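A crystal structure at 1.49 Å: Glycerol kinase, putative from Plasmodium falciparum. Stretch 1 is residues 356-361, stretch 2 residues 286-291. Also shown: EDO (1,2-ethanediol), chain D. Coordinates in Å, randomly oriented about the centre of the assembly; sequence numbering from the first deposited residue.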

# COMPACT_ATOMS: atom_id res chain seq x y z
N TYR C 356 -14.39 7.73 10.56
CA TYR C 356 -15.53 7.89 11.49
C TYR C 356 -15.14 8.91 12.52
O TYR C 356 -14.74 10.05 12.13
CB TYR C 356 -15.93 6.52 12.04
CG TYR C 356 -16.44 5.51 10.96
CD1 TYR C 356 -17.66 5.05 10.97
CD2 TYR C 356 -15.51 4.99 9.99
CE1 TYR C 356 -18.07 4.12 9.90
CE2 TYR C 356 -15.85 4.13 8.95
CZ TYR C 356 -17.21 3.73 8.94
OH TYR C 356 -17.79 2.85 8.09
N ALA C 357 -15.25 8.56 13.83
CA ALA C 357 -15.01 9.60 14.81
C ALA C 357 -13.50 9.95 14.88
O ALA C 357 -12.66 9.05 14.84
CB ALA C 357 -15.60 9.23 16.21
N PRO C 358 -13.18 11.23 15.15
CA PRO C 358 -14.09 12.42 15.32
C PRO C 358 -14.25 13.28 14.08
O PRO C 358 -15.03 14.26 14.11
CB PRO C 358 -13.39 13.25 16.39
CG PRO C 358 -11.95 13.03 16.20
CD PRO C 358 -11.81 11.61 15.60
N ARG C 359 -13.53 12.95 13.00
CA ARG C 359 -13.52 13.82 11.78
C ARG C 359 -14.71 13.63 10.84
O ARG C 359 -15.08 14.56 10.11
CB ARG C 359 -12.21 13.67 11.02
CG ARG C 359 -10.95 13.89 11.89
CD ARG C 359 -9.73 13.95 11.02
NE ARG C 359 -8.46 14.04 11.77
CZ ARG C 359 -7.43 14.80 11.48
NH1 ARG C 359 -7.54 15.69 10.50
NH2 ARG C 359 -6.31 14.68 12.16
N TRP C 360 -15.22 12.41 10.80
CA TRP C 360 -16.42 12.11 10.02
C TRP C 360 -16.23 12.59 8.55
O TRP C 360 -16.96 13.46 8.04
CB TRP C 360 -17.67 12.70 10.64
CG TRP C 360 -17.96 11.97 11.95
CD1 TRP C 360 -17.73 12.47 13.26
CD2 TRP C 360 -18.44 10.62 12.13
NE1 TRP C 360 -18.07 11.52 14.17
CE2 TRP C 360 -18.42 10.36 13.53
CE3 TRP C 360 -18.82 9.59 11.26
CZ2 TRP C 360 -18.84 9.15 14.05
CZ3 TRP C 360 -19.21 8.40 11.78
CH2 TRP C 360 -19.22 8.18 13.16
N ARG C 361 -15.29 11.95 7.87
CA ARG C 361 -15.00 12.27 6.47
C ARG C 361 -15.23 11.02 5.65
O ARG C 361 -14.36 10.18 5.51
CB ARG C 361 -13.56 12.77 6.41
CG ARG C 361 -13.41 14.12 6.97
CD ARG C 361 -14.08 15.25 6.10
NE ARG C 361 -13.46 15.34 4.77
CZ ARG C 361 -12.46 16.18 4.45
NH1 ARG C 361 -11.91 17.02 5.32
NH2 ARG C 361 -11.96 16.11 3.23
C1 EDO D . -22.01 14.17 16.58
O1 EDO D . -20.99 14.88 17.33
C2 EDO D . -21.43 13.26 15.54
O2 EDO D . -22.41 12.64 14.84
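Stretch 2 286-291: TCGLIT

Stretch 2 packs on stretch 1 through its middle residues, and Gly 288 is the centre of the contact. The CA atoms of Pro 358 and Gly 288 lie 4.2 Å apart, the nearest pair across the two stretches. The contact is small, with 225 Å² buried in all.

Stretch 1 has no regular helix or strand. The peptide bond before Pro 358 is cis, and the chain turns here. The turn is closed by a backbone hydrogen bond from Trp 360 N to Tyr 356 O, 2.8 Å. Trp 360 itself has positive phi and psi, 53/66. Stretch 2 begins as loop and enters a strand at Ile 290, which continues later in the chain.

Trp 360 makes the main polar link. Its CA-to-CB bond points toward stretch 2. With chi1 at -68° (m) and chi2 at 105°, the indole places NE1 2.8 Å from Gly 288 O. This is a hydrogen bond, with an N-H...O angle of 159°. The carbonyl lies at the ring edge, near the ring plane, in keeping with a nearly straight bond, since the indole N-H lies in the ring plane. The same ring also meets Ile 290, where Trp 360 CZ2 is 3.8 Å from Ile 290 CD1. The Ile 290 side chain starts sideways, but its end comes nearer. Its chi1 is m and its chi2 is t, so CD1 extends to the indole.

Gly 288 has phi/psi of 83/13. At these angles a CB would be jammed against the carbonyl oxygen of Cys 287. An ideal CB would also lie 2.3 Å from Pro 358 O, a clash. Both the backbone and the neighbour therefore call for glycine. Without a side chain, Gly 288 CA can approach Pro 358 O to 3.6 Å.

Pro 358 has a C-gamma endo pucker. Its CB lies 3.3 Å from Cys 287 O, so the proline meets the backbone of Cys 287. The Cys 287 CA-to-CB bond points sideways, chi1 is m, and the side chain comes no closer to stretch 1 than the 5.8 Å between Cys 287 CB and Pro 358 CB. Ala 357 points toward stretch 2, with its CB 3.6 Å from Gly 288 O. Leu 289 starts away, but its m,t side chain brings CD2 to 4.5 Å from Ala 357 CB, a loose apolar contact.

Arg 359 points away; its extended side chain forms hydrogen bonds elsewhere in the structure. The 1,2-ethanediol, probably from the crystallisation liquor, donates a hydrogen bond from EDO O1 to Leu 289 O, 2.7 Å.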

# COMPACT_ATOMS: atom_id res chain seq x y z
N THR C 286 -19.54 18.41 21.02
CA THR C 286 -19.12 19.42 20.02
C THR C 286 -17.81 19.06 19.28
O THR C 286 -17.25 19.92 18.50
CB THR C 286 -18.95 20.80 20.65
OG1 THR C 286 -17.88 20.77 21.58
CG2 THR C 286 -20.25 21.28 21.32
N CYS C 287 -17.36 17.81 19.45
CA CYS C 287 -16.05 17.32 19.10
C CYS C 287 -16.18 15.99 18.36
O CYS C 287 -15.21 15.29 18.30
CB CYS C 287 -15.11 17.09 20.43
SG CYS C 287 -14.79 18.63 21.14
N GLY C 288 -17.30 15.71 17.70
CA GLY C 288 -17.35 14.54 16.89
C GLY C 288 -17.65 13.21 17.50
O GLY C 288 -17.47 12.20 16.86
N LEU C 289 -18.12 13.18 18.74
CA LEU C 289 -18.52 11.95 19.37
C LEU C 289 -20.05 11.81 19.25
O LEU C 289 -20.81 12.76 19.07
CB LEU C 289 -18.05 12.00 20.83
CG LEU C 289 -16.50 12.13 21.07
CD1 LEU C 289 -16.10 12.02 22.52
CD2 LEU C 289 -15.69 11.00 20.31
N ILE C 290 -20.51 10.58 19.29
CA ILE C 290 -21.96 10.28 19.16
C ILE C 290 -22.58 10.07 20.55
O ILE C 290 -22.00 9.39 21.39
CB ILE C 290 -22.13 8.98 18.33
CG1 ILE C 290 -21.76 9.19 16.83
CG2 ILE C 290 -23.60 8.39 18.48
CD1 ILE C 290 -21.91 8.01 16.01
N THR C 291 -23.73 10.67 20.78
CA THR C 291 -24.54 10.43 22.00
C THR C 291 -25.38 9.18 21.81
O THR C 291 -26.11 9.12 20.81
CB THR C 291 -25.50 11.61 22.24
OG1 THR C 291 -24.75 12.77 22.25
CG2 THR C 291 -26.31 11.47 23.53